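Long-range contacts in alkylhydroperoxidase AhpD core (Rhodospirillum rubrum, PDB 2OUW), which probably acts as an oxidoreductase of the carboxymuconolactone decarboxylase family, related to the AhpD-type alkyl hydroperoxidases that reduce peroxides through a pair of cysteines: residues A3-L8 / L42-A47; A21-I26 / I38-A43. One frame throughout, in Å; residues are numbered along the deposited sequence.

Interaction 1: A3-L8 / L42-A47; sequences ATVRLL and LANDPA
Asn44 reaches across to the irregular N-terminal segment and donates from ND2 to the backbone O of Arg6 at 2.7 Å, in a nearly straight bond with an N-H...O angle of 161°. Its CG stands anti to the carbonyl carbon, beside the backbone N (chi1 -68°), which carries the amide over to that segment. The acceptor lies almost in the plane of the Asn44 amide, while the donor is tilted 16° from the carbonyl plane of Arg6. ND2 also bonds to the backbone O of Gly41, so both bonds together fix which way the amide is flipped and turn OD1 toward water. Two waters extend the polar link. One accepts from Arg6 NH2 and donates to Asn44 OD1 at 2.7 Å; the other accepts from the backbone N of Arg6 at 2.9 Å and gives OD1 only a weak bond. The Arg6 guanidinium has its stronger partner in Glu12, a salt bridge just along the chain.

Aliphatic groups make van der Waals contacts with the amide: Leu8 CD1 lies 3.4 Å from Asn44 OD1, and Val5 CB 3.7 Å from Asn44 ND2. The apolar pair is Leu8 CD2 with Ala43 CB, at 3.8 Å. Beyond the two segments, Val19 of helix 17-30 packs on Ala43 and Met125 of a second subunit on Val5.

A type I beta turn from Leu42 to Asp45, closed by Asp45 N bonding to Leu42 O, joins helix 37-42 to helix 46-60, with Asp45 as N-cap of the latter; Asn44 on this turn pins the N-terminal arm to the all-helical body.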
loop_
_atom_site.group_PDB
_atom_site.type_symbol
_atom_site.label_atom_id
_atom_site.label_comp_id
_atom_site.label_asym_id
_atom_site.label_seq_id
_atom_site.Cartn_x
_atom_site.Cartn_y
_atom_site.Cartn_z
ATOM N N ALA B 3 -5.673 -20.348 -7.325
ATOM C CA ALA B 3 -6.377 -19.547 -6.341
ATOM C C ALA B 3 -6.350 -20.308 -5.011
ATOM O O ALA B 3 -6.133 -21.530 -4.977
ATOM C CB ALA B 3 -7.780 -19.275 -6.783
ATOM N N THR B 4 -6.579 -19.588 -3.917
ATOM C CA THR B 4 -6.593 -20.182 -2.582
ATOM C C THR B 4 -7.966 -20.730 -2.318
ATOM O O THR B 4 -8.215 -21.269 -1.252
ATOM C CB THR B 4 -6.316 -19.149 -1.486
ATOM O OG1 THR B 4 -7.278 -18.105 -1.589
ATOM C CG2 THR B 4 -4.960 -18.550 -1.637
ATOM N N VAL B 5 -8.861 -20.586 -3.294
ATOM C CA VAL B 5 -10.198 -21.125 -3.211
ATOM C C VAL B 5 -10.468 -21.814 -4.525
ATOM O O VAL B 5 -9.805 -21.551 -5.533
ATOM C CB VAL B 5 -11.280 -20.008 -2.977
ATOM C CG1 VAL B 5 -11.012 -19.252 -1.692
ATOM C CG2 VAL B 5 -11.359 -19.032 -4.162
ATOM N N ARG B 6 -11.469 -22.673 -4.508
ATOM C CA ARG B 6 -11.903 -23.362 -5.701
ATOM C C ARG B 6 -12.583 -22.371 -6.644
ATOM O O ARG B 6 -13.263 -21.450 -6.181
ATOM C CB ARG B 6 -12.877 -24.466 -5.307
ATOM C CG ARG B 6 -12.505 -25.837 -5.797
ATOM C CD ARG B 6 -13.052 -26.920 -4.867
ATOM N NE ARG B 6 -14.433 -26.651 -4.470
ATOM C CZ ARG B 6 -15.485 -26.744 -5.273
ATOM N NH1 ARG B 6 -15.349 -27.113 -6.547
ATOM N NH2 ARG B 6 -16.688 -26.468 -4.793
ATOM N N LEU B 7 -12.397 -22.556 -7.955
ATOM C CA LEU B 7 -13.127 -21.780 -8.957
ATOM C C LEU B 7 -14.258 -22.616 -9.538
ATOM O O LEU B 7 -14.006 -23.608 -10.225
ATOM C CB LEU B 7 -12.200 -21.320 -10.073
ATOM C CG LEU B 7 -11.014 -20.449 -9.676
ATOM C CD1 LEU B 7 -10.355 -19.946 -10.953
ATOM C CD2 LEU B 7 -11.392 -19.293 -8.783
ATOM N N LEU B 8 -15.494 -22.229 -9.255
ATOM C CA LEU B 8 -16.656 -23.045 -9.599
ATOM C C LEU B 8 -16.948 -22.970 -11.093
ATOM O O LEU B 8 -16.921 -21.887 -11.664
ATOM C CB LEU B 8 -17.881 -22.601 -8.796
ATOM C CG LEU B 8 -18.042 -23.243 -7.408
ATOM C CD1 LEU B 8 -16.960 -22.836 -6.451
ATOM C CD2 LEU B 8 -19.427 -22.951 -6.811
ATOM N N LEU B 42 -15.692 -16.140 -5.730
ATOM C CA LEU B 42 -16.718 -15.653 -4.788
ATOM C C LEU B 42 -17.854 -16.654 -4.637
ATOM O O LEU B 42 -18.462 -16.741 -3.580
ATOM C CB LEU B 42 -17.264 -14.292 -5.194
ATOM C CG LEU B 42 -16.253 -13.135 -5.190
ATOM C CD1 LEU B 42 -16.821 -11.920 -5.858
ATOM C CD2 LEU B 42 -15.818 -12.806 -3.780
ATOM N N ALA B 43 -18.115 -17.444 -5.679
ATOM C CA ALA B 43 -19.191 -18.429 -5.671
ATOM C C ALA B 43 -19.137 -19.462 -4.541
ATOM O O ALA B 43 -20.159 -20.108 -4.247
ATOM C CB ALA B 43 -19.245 -19.147 -7.037
ATOM N N ASN B 44 -17.966 -19.648 -3.934
ATOM C CA ASN B 44 -17.859 -20.518 -2.753
ATOM C C ASN B 44 -18.689 -20.036 -1.558
ATOM O O ASN B 44 -19.028 -20.824 -0.692
ATOM C CB ASN B 44 -16.408 -20.655 -2.302
ATOM C CG ASN B 44 -15.579 -21.415 -3.285
ATOM O OD1 ASN B 44 -15.647 -22.630 -3.336
ATOM N ND2 ASN B 44 -14.794 -20.707 -4.084
ATOM N N ASP B 45 -18.986 -18.742 -1.507
ATOM C CA ASP B 45 -19.892 -18.193 -0.522
ATOM C C ASP B 45 -21.009 -17.411 -1.200
ATOM O O ASP B 45 -20.825 -16.238 -1.501
ATOM C CB ASP B 45 -19.142 -17.235 0.409
ATOM C CG ASP B 45 -20.018 -16.750 1.550
ATOM O OD1 ASP B 45 -20.747 -17.592 2.099
ATOM O OD2 ASP B 45 -19.968 -15.560 1.907
ATOM N N PRO B 46 -22.170 -18.043 -1.435
ATOM C CA PRO B 46 -23.276 -17.357 -2.092
ATOM C C PRO B 46 -23.624 -15.987 -1.544
ATOM O O PRO B 46 -23.891 -15.083 -2.326
ATOM C CB PRO B 46 -24.438 -18.327 -1.914
ATOM C CG PRO B 46 -23.783 -19.649 -1.935
ATOM C CD PRO B 46 -22.509 -19.447 -1.152
ATOM N N ALA B 47 -23.593 -15.816 -0.231
ATOM C CA ALA B 47 -23.979 -14.530 0.376
ATOM C C ALA B 47 -23.025 -13.413 0.003
ATOM O O ALA B 47 -23.446 -12.293 -0.314
ATOM C CB ALA B 47 -24.085 -14.653 1.882
HETATM O O HOH W 1 -12.799 -23.307 -2.036
HETATM O O HOH W 2 -17.373 -24.439 -2.317
#

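Interaction 2: A21-I26 / I38-A43; sequences AVFDDI and IWRGLA
Helix 21-26 and helix 38-42 run nearly antiparallel, at 165°, with their axes 11.5 Å apart at closest approach, a wide spacing bridged by large side chains. Phe23 extends its ring to the other helix, where CZ meets Trp39 CB at 3.7 Å. The backbone O of Trp39 and N of Arg40 lie at the ring's edge, near its plane. Arg40, extended from CG to NE, crosses the Phe23 side chain at about a right angle and brings one guanidinium face over CE2, the planes being 54° apart; NH1 is 3.8 Å from CE2 and forms a salt bridge with Asp10.

One turn on, Ile26 sets CD1 over a face of the indole in a CH-pi contact, 3.8 Å from the centroid of the five-membered ring. Trp39 has CG anti to its carbonyl carbon (chi1 -56°), which swings the indole beneath this methyl; Ile38 CG2 covers the opposite face. Replacing Phe23 with an alanine would probably open a gap between the helices and deprive Trp39 CB and the Arg40 guanidinium of their apolar neighbour. With no hydrogen bond between the segments, cohesion here rests on dispersion and CH-pi packing, and the Arg40 charge is probably balanced by Asp10.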
loop_
_atom_site.group_PDB
_atom_site.type_symbol
_atom_site.label_atom_id
_atom_site.label_comp_id
_atom_site.label_asym_id
_atom_site.label_seq_id
_atom_site.Cartn_x
_atom_site.Cartn_y
_atom_site.Cartn_z
ATOM N N ALA B 21 -28.519 -18.034 -10.085
ATOM C CA ALA B 21 -29.235 -16.750 -10.174
ATOM C C ALA B 21 -28.285 -15.551 -10.397
ATOM O O ALA B 21 -28.524 -14.699 -11.256
ATOM C CB ALA B 21 -30.038 -16.530 -8.929
ATOM N N VAL B 22 -27.215 -15.485 -9.618
ATOM C CA VAL B 22 -26.245 -14.382 -9.710
ATOM C C VAL B 22 -25.516 -14.423 -11.064
ATOM O O VAL B 22 -25.416 -13.415 -11.763
ATOM C CB VAL B 22 -25.190 -14.423 -8.537
ATOM C CG1 VAL B 22 -24.072 -13.433 -8.783
ATOM C CG2 VAL B 22 -25.840 -14.151 -7.192
ATOM N N PHE B 23 -25.027 -15.597 -11.436
ATOM C CA PHE B 23 -24.284 -15.754 -12.689
ATOM C C PHE B 23 -25.122 -15.431 -13.908
ATOM O O PHE B 23 -24.636 -14.836 -14.866
ATOM C CB PHE B 23 -23.689 -17.161 -12.818
ATOM C CG PHE B 23 -22.303 -17.274 -12.265
ATOM C CD1 PHE B 23 -22.070 -17.079 -10.927
ATOM C CD2 PHE B 23 -21.230 -17.584 -13.084
ATOM C CE1 PHE B 23 -20.777 -17.157 -10.411
ATOM C CE2 PHE B 23 -19.938 -17.665 -12.570
ATOM C CZ PHE B 23 -19.723 -17.484 -11.234
ATOM N N ASP B 24 -26.389 -15.819 -13.887
ATOM C CA ASP B 24 -27.256 -15.489 -15.002
ATOM C C ASP B 24 -27.556 -14.012 -15.077
ATOM O O ASP B 24 -27.666 -13.485 -16.155
ATOM C CB ASP B 24 -28.538 -16.301 -14.931
ATOM C CG ASP B 24 -28.318 -17.742 -15.328
ATOM O OD1 ASP B 24 -27.274 -18.055 -15.956
ATOM O OD2 ASP B 24 -29.188 -18.560 -14.992
ATOM N N ASP B 25 -27.694 -13.357 -13.936
ATOM C CA ASP B 25 -27.840 -11.902 -13.878
ATOM C C ASP B 25 -26.579 -11.172 -14.408
ATOM O O ASP B 25 -26.687 -10.221 -15.168
ATOM C CB ASP B 25 -28.135 -11.455 -12.447
ATOM C CG ASP B 25 -28.731 -10.050 -12.390
ATOM O OD1 ASP B 25 -29.602 -9.758 -13.216
ATOM O OD2 ASP B 25 -28.354 -9.251 -11.521
ATOM N N ILE B 26 -25.395 -11.627 -14.017
ATOM C CA ILE B 26 -24.150 -11.104 -14.608
ATOM C C ILE B 26 -24.170 -11.214 -16.131
ATOM O O ILE B 26 -23.862 -10.264 -16.824
ATOM C CB ILE B 26 -22.883 -11.805 -14.074
ATOM C CG1 ILE B 26 -22.752 -11.547 -12.567
ATOM C CG2 ILE B 26 -21.634 -11.288 -14.877
ATOM C CD1 ILE B 26 -21.677 -12.342 -11.828
ATOM N N ILE B 38 -13.096 -14.019 -10.973
ATOM C CA ILE B 38 -13.391 -13.427 -9.673
ATOM C C ILE B 38 -14.706 -14.014 -9.160
ATOM O O ILE B 38 -14.786 -14.432 -7.990
ATOM C CB ILE B 38 -13.383 -11.899 -9.672
ATOM C CG1 ILE B 38 -13.619 -11.378 -8.238
ATOM C CG2 ILE B 38 -14.419 -11.300 -10.610
ATOM C CD1 ILE B 38 -13.801 -9.911 -8.130
ATOM N N TRP B 39 -15.710 -14.107 -10.044
ATOM C CA TRP B 39 -17.058 -14.535 -9.623
ATOM C C TRP B 39 -17.114 -16.011 -9.236
ATOM O O TRP B 39 -17.874 -16.416 -8.355
ATOM C CB TRP B 39 -18.110 -14.167 -10.698
ATOM C CG TRP B 39 -18.080 -12.699 -11.004
ATOM C CD1 TRP B 39 -17.580 -12.103 -12.137
ATOM C CD2 TRP B 39 -18.479 -11.628 -10.140
ATOM N NE1 TRP B 39 -17.659 -10.728 -12.028
ATOM C CE2 TRP B 39 -18.223 -10.413 -10.825
ATOM C CE3 TRP B 39 -19.066 -11.572 -8.873
ATOM C CZ2 TRP B 39 -18.516 -9.157 -10.264
ATOM C CZ3 TRP B 39 -19.352 -10.322 -8.321
ATOM C CH2 TRP B 39 -19.074 -9.140 -9.018
ATOM N N ARG B 40 -16.270 -16.797 -9.895
ATOM C CA ARG B 40 -16.177 -18.211 -9.710
ATOM C C ARG B 40 -15.510 -18.576 -8.383
ATOM O O ARG B 40 -15.765 -19.637 -7.853
ATOM C CB ARG B 40 -15.407 -18.827 -10.880
ATOM C CG ARG B 40 -16.139 -18.651 -12.210
ATOM C CD ARG B 40 -15.571 -19.477 -13.340
ATOM N NE ARG B 40 -16.322 -19.217 -14.568
ATOM C CZ ARG B 40 -17.498 -19.761 -14.879
ATOM N NH1 ARG B 40 -18.104 -20.631 -14.075
ATOM N NH2 ARG B 40 -18.074 -19.418 -16.023
ATOM N N GLY B 41 -14.660 -17.693 -7.881
ATOM C CA GLY B 41 -14.087 -17.798 -6.554
ATOM C C GLY B 41 -15.034 -17.276 -5.480
ATOM O O GLY B 41 -15.171 -17.897 -4.408
ATOM N N LEU B 42 -15.692 -16.140 -5.730
ATOM C CA LEU B 42 -16.718 -15.653 -4.788
ATOM C C LEU B 42 -17.854 -16.654 -4.637
ATOM O O LEU B 42 -18.462 -16.741 -3.580
ATOM C CB LEU B 42 -17.264 -14.292 -5.194
ATOM C CG LEU B 42 -16.253 -13.135 -5.190
ATOM C CD1 LEU B 42 -16.821 -11.920 -5.858
ATOM C CD2 LEU B 42 -15.818 -12.806 -3.780
ATOM N N ALA B 43 -18.115 -17.444 -5.679
ATOM C CA ALA B 43 -19.191 -18.429 -5.671
ATOM C C ALA B 43 -19.137 -19.462 -4.541
ATOM O O ALA B 43 -20.159 -20.108 -4.247
ATOM C CB ALA B 43 -19.245 -19.147 -7.037
#

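Overall arrangement
From the N terminus, the chain passes through the irregular arm 3-8, helix 10-13 and helix 17-30, then returns through helix 37-42 to the turn before helix 46-60. Interaction 2 closes the shorter loop, between helices 17-30 and 37-42; interaction 1 closes the longer one, which encloses it, so the two are nested and both end on the same stretch, sharing Leu42 and Ala43. Their centres are 9 Å apart. They also meet directly: Leu8 N probably hydrogen-bonds Arg40 O, and Leu7 and Val5 pack on Gly41. Helix 37-42 is thus held between arm and helix 17-30, and a second subunit touches both contacts.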